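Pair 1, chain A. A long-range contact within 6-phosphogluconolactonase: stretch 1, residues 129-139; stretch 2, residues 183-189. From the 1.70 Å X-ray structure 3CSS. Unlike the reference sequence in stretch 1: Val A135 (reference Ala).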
# COMPACT_ATOMS: atom_id res chain seq x y z
N VAL A 129 11.72 -4.24 -13.23
CA VAL A 129 11.42 -4.65 -11.85
C VAL A 129 9.91 -4.92 -11.65
O VAL A 129 9.54 -5.93 -11.06
CB VAL A 129 11.92 -3.60 -10.81
CG1 VAL A 129 11.49 -3.98 -9.40
CG2 VAL A 129 13.43 -3.44 -10.90
N ALA A 130 9.06 -4.03 -12.16
CA ALA A 130 7.61 -4.19 -12.10
C ALA A 130 7.15 -5.52 -12.69
O ALA A 130 6.33 -6.23 -12.10
CB ALA A 130 6.89 -3.02 -12.81
N GLN A 131 7.69 -5.85 -13.86
CA GLN A 131 7.29 -7.05 -14.59
C GLN A 131 7.67 -8.34 -13.85
O GLN A 131 6.87 -9.27 -13.75
CB GLN A 131 7.88 -7.02 -15.98
CG GLN A 131 7.22 -5.96 -16.85
CD GLN A 131 5.94 -6.45 -17.52
OE1 GLN A 131 4.83 -6.10 -17.10
NE2 GLN A 131 6.11 -7.24 -18.58
N ASP A 132 8.88 -8.37 -13.30
CA ASP A 132 9.34 -9.51 -12.51
C ASP A 132 8.50 -9.67 -11.23
O ASP A 132 8.18 -10.80 -10.82
CB ASP A 132 10.82 -9.36 -12.15
CG ASP A 132 11.76 -9.74 -13.31
OD1 ASP A 132 11.29 -10.23 -14.38
OD2 ASP A 132 12.99 -9.56 -13.14
N TYR A 133 8.14 -8.56 -10.61
CA TYR A 133 7.34 -8.60 -9.38
C TYR A 133 5.92 -9.07 -9.69
O TYR A 133 5.35 -9.86 -8.96
CB TYR A 133 7.35 -7.22 -8.70
CG TYR A 133 6.66 -7.13 -7.37
CD1 TYR A 133 6.72 -8.17 -6.44
CD2 TYR A 133 5.98 -5.98 -7.00
CE1 TYR A 133 6.07 -8.07 -5.21
CE2 TYR A 133 5.37 -5.86 -5.76
CZ TYR A 133 5.40 -6.91 -4.88
OH TYR A 133 4.75 -6.76 -3.66
N GLU A 134 5.35 -8.58 -10.79
CA GLU A 134 4.03 -9.02 -11.24
C GLU A 134 3.96 -10.54 -11.47
O GLU A 134 3.01 -11.20 -11.06
CB GLU A 134 3.64 -8.28 -12.51
CG GLU A 134 2.40 -8.83 -13.16
CD GLU A 134 1.82 -7.90 -14.21
OE1 GLU A 134 1.81 -6.67 -14.00
OE2 GLU A 134 1.38 -8.43 -15.26
N VAL A 135 4.96 -11.08 -12.15
CA VAL A 135 5.08 -12.52 -12.36
C VAL A 135 5.07 -13.26 -11.01
O VAL A 135 4.35 -14.26 -10.84
CB VAL A 135 6.37 -12.86 -13.14
CG1 VAL A 135 6.60 -14.37 -13.16
CG2 VAL A 135 6.29 -12.31 -14.57
N LYS A 136 5.85 -12.74 -10.07
CA LYS A 136 5.94 -13.35 -8.74
C LYS A 136 4.58 -13.32 -8.04
O LYS A 136 4.16 -14.31 -7.45
CB LYS A 136 7.01 -12.65 -7.90
CG LYS A 136 7.77 -13.56 -7.01
CD LYS A 136 8.74 -12.82 -6.12
CE LYS A 136 10.13 -12.73 -6.71
NZ LYS A 136 11.09 -12.28 -5.67
N LEU A 137 3.89 -12.18 -8.10
CA LEU A 137 2.58 -12.03 -7.45
C LEU A 137 1.55 -13.00 -8.07
O LEU A 137 0.82 -13.67 -7.36
CB LEU A 137 2.08 -10.58 -7.54
CG LEU A 137 2.87 -9.54 -6.73
CD1 LEU A 137 2.34 -8.12 -7.03
CD2 LEU A 137 2.87 -9.85 -5.19
N LEU A 138 1.54 -13.08 -9.39
CA LEU A 138 0.58 -13.92 -10.09
C LEU A 138 0.84 -15.40 -9.83
O LEU A 138 -0.08 -16.22 -9.92
CB LEU A 138 0.61 -13.62 -11.58
CG LEU A 138 0.02 -12.27 -12.02
CD1 LEU A 138 0.39 -11.97 -13.46
CD2 LEU A 138 -1.48 -12.22 -11.82
N ASN A 139 2.08 -15.74 -9.49
CA ASN A 139 2.49 -17.12 -9.20
C ASN A 139 2.27 -17.53 -7.73
O ASN A 139 2.07 -18.70 -7.45
CB ASN A 139 3.98 -17.30 -9.52
CG ASN A 139 4.25 -17.50 -11.01
OD1 ASN A 139 3.34 -17.75 -11.81
ND2 ASN A 139 5.53 -17.45 -11.37
N GLU A 183 -3.83 -1.61 -17.00
CA GLU A 183 -3.42 -2.80 -17.74
C GLU A 183 -2.50 -3.76 -16.98
O GLU A 183 -2.36 -4.92 -17.37
CB GLU A 183 -2.68 -2.36 -19.02
CG GLU A 183 -3.53 -1.58 -20.01
CD GLU A 183 -2.76 -1.16 -21.26
OE1 GLU A 183 -1.50 -1.13 -21.22
OE2 GLU A 183 -3.41 -0.86 -22.28
N HIS A 184 -1.83 -3.28 -15.94
CA HIS A 184 -0.84 -4.10 -15.23
C HIS A 184 -1.23 -4.34 -13.77
O HIS A 184 -1.98 -3.57 -13.18
CB HIS A 184 0.54 -3.46 -15.30
CG HIS A 184 1.01 -3.19 -16.70
ND1 HIS A 184 0.87 -1.96 -17.30
CD2 HIS A 184 1.63 -3.98 -17.61
CE1 HIS A 184 1.39 -2.00 -18.52
NE2 HIS A 184 1.84 -3.23 -18.74
N VAL A 185 -0.70 -5.43 -13.21
CA VAL A 185 -0.78 -5.68 -11.76
C VAL A 185 0.19 -4.77 -11.00
O VAL A 185 -0.16 -4.23 -9.95
CB VAL A 185 -0.46 -7.17 -11.44
CG1 VAL A 185 -0.33 -7.41 -9.97
CG2 VAL A 185 -1.52 -8.11 -12.05
N VAL A 186 1.41 -4.65 -11.50
CA VAL A 186 2.42 -3.76 -10.92
C VAL A 186 2.78 -2.71 -11.97
O VAL A 186 3.12 -3.04 -13.11
CB VAL A 186 3.71 -4.53 -10.50
CG1 VAL A 186 4.70 -3.61 -9.82
CG2 VAL A 186 3.37 -5.70 -9.61
N SER A 187 2.69 -1.44 -11.57
CA SER A 187 3.01 -0.34 -12.46
C SER A 187 4.20 0.44 -11.88
O SER A 187 4.84 -0.01 -10.93
CB SER A 187 1.79 0.57 -12.60
OG SER A 187 1.95 1.52 -13.64
N VAL A 188 4.50 1.58 -12.49
CA VAL A 188 5.70 2.34 -12.19
C VAL A 188 5.41 3.83 -12.09
O VAL A 188 4.43 4.34 -12.65
CB VAL A 188 6.76 2.09 -13.29
CG1 VAL A 188 7.09 0.60 -13.35
CG2 VAL A 188 6.31 2.60 -14.65
N SER A 189 6.27 4.55 -11.39
CA SER A 189 6.14 5.99 -11.26
C SER A 189 7.41 6.61 -10.75
O SER A 189 8.22 5.93 -10.13
CB SER A 189 5.06 6.31 -10.25
OG SER A 189 5.44 5.81 -8.99
O HOH W 1 4.04 -5.11 -14.64

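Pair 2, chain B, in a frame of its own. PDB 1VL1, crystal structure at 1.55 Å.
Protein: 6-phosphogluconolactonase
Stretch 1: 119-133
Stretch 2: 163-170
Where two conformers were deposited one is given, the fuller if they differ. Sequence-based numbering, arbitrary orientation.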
# COMPACT_ATOMS: atom_id res chain seq x y z
N PRO B 119 9.78 -14.35 -14.74
CA PRO B 119 11.01 -14.25 -13.96
C PRO B 119 11.01 -12.92 -13.20
O PRO B 119 10.43 -11.95 -13.65
CB PRO B 119 12.14 -14.31 -15.02
CG PRO B 119 11.49 -14.96 -16.21
CD PRO B 119 10.05 -14.52 -16.17
N ILE B 120 11.55 -12.89 -12.00
CA ILE B 120 11.29 -11.78 -11.12
C ILE B 120 11.66 -10.42 -11.70
O ILE B 120 10.91 -9.44 -11.52
CB ILE B 120 11.98 -12.00 -9.73
CG1 ILE B 120 11.35 -11.12 -8.68
CG2 ILE B 120 13.52 -11.93 -9.87
CD1 ILE B 120 11.76 -11.36 -7.22
N GLU B 121 12.78 -10.34 -12.42
CA GLU B 121 13.15 -9.05 -13.03
C GLU B 121 12.11 -8.61 -14.06
O GLU B 121 11.74 -7.43 -14.15
CB GLU B 121 14.53 -9.10 -13.67
CG GLU B 121 14.85 -7.90 -14.56
CD GLU B 121 16.30 -7.84 -14.94
OE1 GLU B 121 17.11 -7.42 -14.08
OE2 GLU B 121 16.62 -8.17 -16.10
N LYS B 122 11.60 -9.57 -14.81
CA LYS B 122 10.62 -9.28 -15.85
C LYS B 122 9.29 -8.86 -15.20
O LYS B 122 8.56 -7.99 -15.72
CB LYS B 122 10.40 -10.48 -16.75
CG LYS B 122 11.64 -10.93 -17.43
CD LYS B 122 12.14 -9.93 -18.41
CE LYS B 122 13.27 -10.58 -19.17
NZ LYS B 122 13.98 -9.73 -20.18
N ALA B 123 8.93 -9.53 -14.10
CA ALA B 123 7.75 -9.13 -13.35
C ALA B 123 7.85 -7.68 -12.89
O ALA B 123 6.90 -6.89 -13.00
CB ALA B 123 7.57 -10.07 -12.15
N CYS B 124 9.02 -7.31 -12.41
CA CYS B 124 9.27 -5.91 -12.00
C CYS B 124 9.11 -4.92 -13.15
O CYS B 124 8.43 -3.90 -12.99
CB CYS B 124 10.66 -5.69 -11.42
SG CYS B 124 11.02 -6.41 -9.82
N GLU B 125 9.70 -5.22 -14.29
CA GLU B 125 9.76 -4.30 -15.41
C GLU B 125 8.39 -4.14 -16.02
O GLU B 125 7.99 -3.04 -16.39
CB GLU B 125 10.80 -4.77 -16.41
CG GLU B 125 12.17 -4.68 -15.84
CD GLU B 125 13.23 -5.28 -16.70
OE1 GLU B 125 12.91 -6.03 -17.70
OE2 GLU B 125 14.42 -4.99 -16.36
N LYS B 126 7.66 -5.27 -16.09
CA LYS B 126 6.29 -5.25 -16.57
C LYS B 126 5.43 -4.36 -15.68
O LYS B 126 4.64 -3.58 -16.16
CB LYS B 126 5.73 -6.67 -16.65
CG LYS B 126 4.22 -6.72 -17.03
CD LYS B 126 3.75 -8.15 -17.16
CE LYS B 126 2.29 -8.27 -17.14
NZ LYS B 126 1.83 -9.67 -17.51
N TYR B 127 5.56 -4.51 -14.37
CA TYR B 127 4.73 -3.74 -13.45
C TYR B 127 5.13 -2.29 -13.52
O TYR B 127 4.27 -1.41 -13.53
CB TYR B 127 4.97 -4.26 -12.03
CG TYR B 127 4.00 -3.76 -11.02
CD1 TYR B 127 2.65 -3.71 -11.33
CD2 TYR B 127 4.38 -3.36 -9.76
CE1 TYR B 127 1.69 -3.29 -10.40
CE2 TYR B 127 3.42 -2.93 -8.83
CZ TYR B 127 2.11 -2.88 -9.15
OH TYR B 127 1.13 -2.43 -8.24
N GLU B 128 6.43 -2.02 -13.61
CA GLU B 128 6.89 -0.62 -13.75
C GLU B 128 6.28 0.05 -15.01
O GLU B 128 5.75 1.15 -14.94
CB GLU B 128 8.42 -0.54 -13.81
CG GLU B 128 8.87 0.90 -13.88
CD GLU B 128 10.20 1.22 -13.18
OE1 GLU B 128 10.70 0.45 -12.35
OE2 GLU B 128 10.73 2.28 -13.49
N ARG B 129 6.34 -0.64 -16.13
CA ARG B 129 5.73 -0.15 -17.36
C ARG B 129 4.23 0.13 -17.18
O ARG B 129 3.71 1.11 -17.72
CB ARG B 129 5.94 -1.09 -18.55
CG ARG B 129 7.37 -1.16 -19.12
CD ARG B 129 7.53 -1.94 -20.38
NE ARG B 129 7.10 -3.32 -20.26
CZ ARG B 129 7.87 -4.37 -19.95
NH1 ARG B 129 9.15 -4.22 -19.66
NH2 ARG B 129 7.32 -5.59 -19.96
N GLU B 130 3.52 -0.76 -16.48
CA GLU B 130 2.08 -0.59 -16.31
C GLU B 130 1.78 0.64 -15.47
O GLU B 130 0.85 1.38 -15.76
CB GLU B 130 1.47 -1.80 -15.61
CG GLU B 130 1.24 -2.97 -16.45
CD GLU B 130 0.40 -4.01 -15.71
OE1 GLU B 130 -0.56 -3.65 -15.01
OE2 GLU B 130 0.76 -5.17 -15.92
N ILE B 131 2.52 0.81 -14.37
CA ILE B 131 2.32 1.98 -13.54
C ILE B 131 2.55 3.28 -14.32
O ILE B 131 1.68 4.19 -14.29
CB ILE B 131 3.28 1.93 -12.32
CG1 ILE B 131 2.89 0.74 -11.46
CG2 ILE B 131 3.17 3.22 -11.57
CD1 ILE B 131 3.92 0.49 -10.37
N ARG B 132 3.67 3.35 -15.04
CA ARG B 132 4.00 4.53 -15.82
C ARG B 132 2.90 4.85 -16.84
O ARG B 132 2.56 6.01 -17.10
CB ARG B 132 5.33 4.35 -16.56
CG ARG B 132 6.54 4.34 -15.69
CD ARG B 132 7.82 4.12 -16.47
NE ARG B 132 9.02 4.05 -15.64
CZ ARG B 132 9.71 5.11 -15.19
NH1 ARG B 132 9.31 6.34 -15.47
NH2 ARG B 132 10.81 4.91 -14.44
N SER B 133 2.37 3.82 -17.47
CA SER B 133 1.33 3.99 -18.43
C SER B 133 0.03 4.55 -17.79
O SER B 133 -0.70 5.36 -18.42
CB SER B 133 1.04 2.64 -19.06
OG SER B 133 0.13 2.82 -20.10
N ASP B 163 16.98 3.35 -7.81
CA ASP B 163 16.58 4.27 -8.81
C ASP B 163 15.71 3.62 -9.93
O ASP B 163 16.09 3.59 -11.12
CB ASP B 163 17.83 4.86 -9.41
CG ASP B 163 17.52 5.99 -10.28
OD1 ASP B 163 16.41 6.57 -10.06
OD2 ASP B 163 18.28 6.33 -11.19
N ASN B 164 14.54 3.17 -9.53
CA ASN B 164 13.52 2.58 -10.37
C ASN B 164 12.21 2.88 -9.63
O ASN B 164 12.25 3.22 -8.46
CB ASN B 164 13.65 1.06 -10.43
CG ASN B 164 14.93 0.59 -10.99
OD1 ASN B 164 15.84 0.17 -10.24
ND2 ASN B 164 15.05 0.66 -12.31
N LEU B 165 11.06 2.69 -10.27
CA LEU B 165 9.79 2.68 -9.57
C LEU B 165 9.51 1.34 -8.87
O LEU B 165 8.89 1.27 -7.82
CB LEU B 165 8.64 3.04 -10.52
CG LEU B 165 8.71 4.43 -11.14
CD1 LEU B 165 7.61 4.69 -12.14
CD2 LEU B 165 8.71 5.56 -10.09
N VAL B 166 10.02 0.25 -9.43
CA VAL B 166 9.74 -1.08 -8.94
C VAL B 166 11.06 -1.82 -8.93
O VAL B 166 11.83 -1.72 -9.91
CB VAL B 166 8.77 -1.83 -9.87
CG1 VAL B 166 8.37 -3.14 -9.21
CG2 VAL B 166 7.53 -0.98 -10.11
N THR B 167 11.35 -2.49 -7.82
CA THR B 167 12.53 -3.32 -7.74
C THR B 167 12.21 -4.67 -7.10
O THR B 167 11.06 -4.97 -6.80
CB THR B 167 13.65 -2.59 -6.98
OG1 THR B 167 14.88 -3.33 -7.13
CG2 THR B 167 13.39 -2.53 -5.50
N PHE B 168 13.22 -5.50 -6.89
CA PHE B 168 12.99 -6.79 -6.23
C PHE B 168 14.07 -7.06 -5.16
O PHE B 168 15.12 -6.39 -5.15
CB PHE B 168 12.87 -7.93 -7.26
CG PHE B 168 14.14 -8.24 -8.01
CD1 PHE B 168 15.03 -9.16 -7.51
CD2 PHE B 168 14.41 -7.63 -9.24
CE1 PHE B 168 16.21 -9.47 -8.23
CE2 PHE B 168 15.55 -7.93 -9.96
CZ PHE B 168 16.45 -8.86 -9.45
N THR B 169 13.81 -8.02 -4.27
CA THR B 169 14.68 -8.26 -3.11
C THR B 169 15.18 -9.69 -3.17
O THR B 169 14.62 -10.52 -3.88
CB THR B 169 13.92 -8.03 -1.75
OG1 THR B 169 12.93 -9.06 -1.58
CG2 THR B 169 13.14 -6.70 -1.72
N ASP B 170 16.21 -9.98 -2.39
CA ASP B 170 16.52 -11.35 -2.05
C ASP B 170 15.45 -11.89 -1.06
O ASP B 170 14.64 -11.12 -0.58
CB ASP B 170 17.92 -11.42 -1.47
CG ASP B 170 18.98 -10.76 -2.41
OD1 ASP B 170 18.84 -10.71 -3.66
OD2 ASP B 170 20.01 -10.26 -1.94

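The sharpest difference lies where the strand runs past the helix position held by Ala A130 in pair 1 and Cys B124 in pair 2. In pair 1 the facing strand residue is Val A188, whose CG1 lies 3.7 Å from Ala A130 CB. In pair 2 the matching residue is Phe B168, and Cys B124 SG approaches Phe B168 CB to 3.5 Å. The same sulfur, Cys B124 SG, sits at the edge of the Phe B168 ring, 4.9 Å from the ring centroid and 78° off the normal. A methyl-to-methyl contact is thus matched by a thiol against an aromatic side chain. Within pair 2, the ring, set by a p rotamer (chi1 67°), also has Ile B120 CG2 over one face, 4.0 Å from the centroid of the Phe B168 ring and 13° off the normal, a CH-pi contact.

This divergence is built on nearly identical backbones. Fourteen central residues superpose with an RMSD of 0.4 Å on N, CA and C. In each pair a helix lies against a strand running nearly antiparallel to it: the axes approach to 7.4 Å at 157° in pair 1 and to 7.5 Å at 167° in pair 2.

A closely conserved solution is a glutamate. Glu A134 and Glu B128 have CA atoms 0.2 Å apart after superposition and side-chain centres 0.3 Å apart, and each carboxylate accepts from the amides of the last loop residue and the first strand residue. In pair 1, Glu A134 OE1 takes Val A185 N at 2.9 Å and Val A186 N at 3.2 Å. In pair 2, Glu B128 OE1 takes Val B166 N at 3.0 Å, while Leu B165 N makes weak bonds to Glu B128 OE1 at 3.1 Å and to OE2 of the same residue at 3.3 Å. A side chain from the helix thus tethers the backbone of the other stretch.

Val A186 and Val B166, both t rotamers with side-chain centres 0.4 Å apart after superposition, point toward the helix and pack against matched residues. Val A186 CG2 lies 3.7 Å from both Tyr A133 CD2 and Leu A137 CD1; Val B166 CG2 lies 4.0 Å from Tyr B127 CD2 and 3.9 Å from Ile B131 CD1. The Leu-for-Ile exchange therefore preserves contact with the valine despite a different branching pattern.

The next helix position changes character. Leu A138 packs its CD2 4.1 Å from Val A185 CG2, an apolar contact. Its match, Arg B132, meets the larger Leu B165 through its aliphatic stem, with Arg B132 CG 3.7 Å from Leu B165 CD1, which also lies over one face of the guanidinium. The charged end is held by a salt bridge, Arg B132 NH2 to Glu B128 OE2 at 2.8 Å. The tethering glutamate in pair 2 consequently serves the arginine as well as the strand, whereas Leu A138 has no charged group to pair with Glu A134.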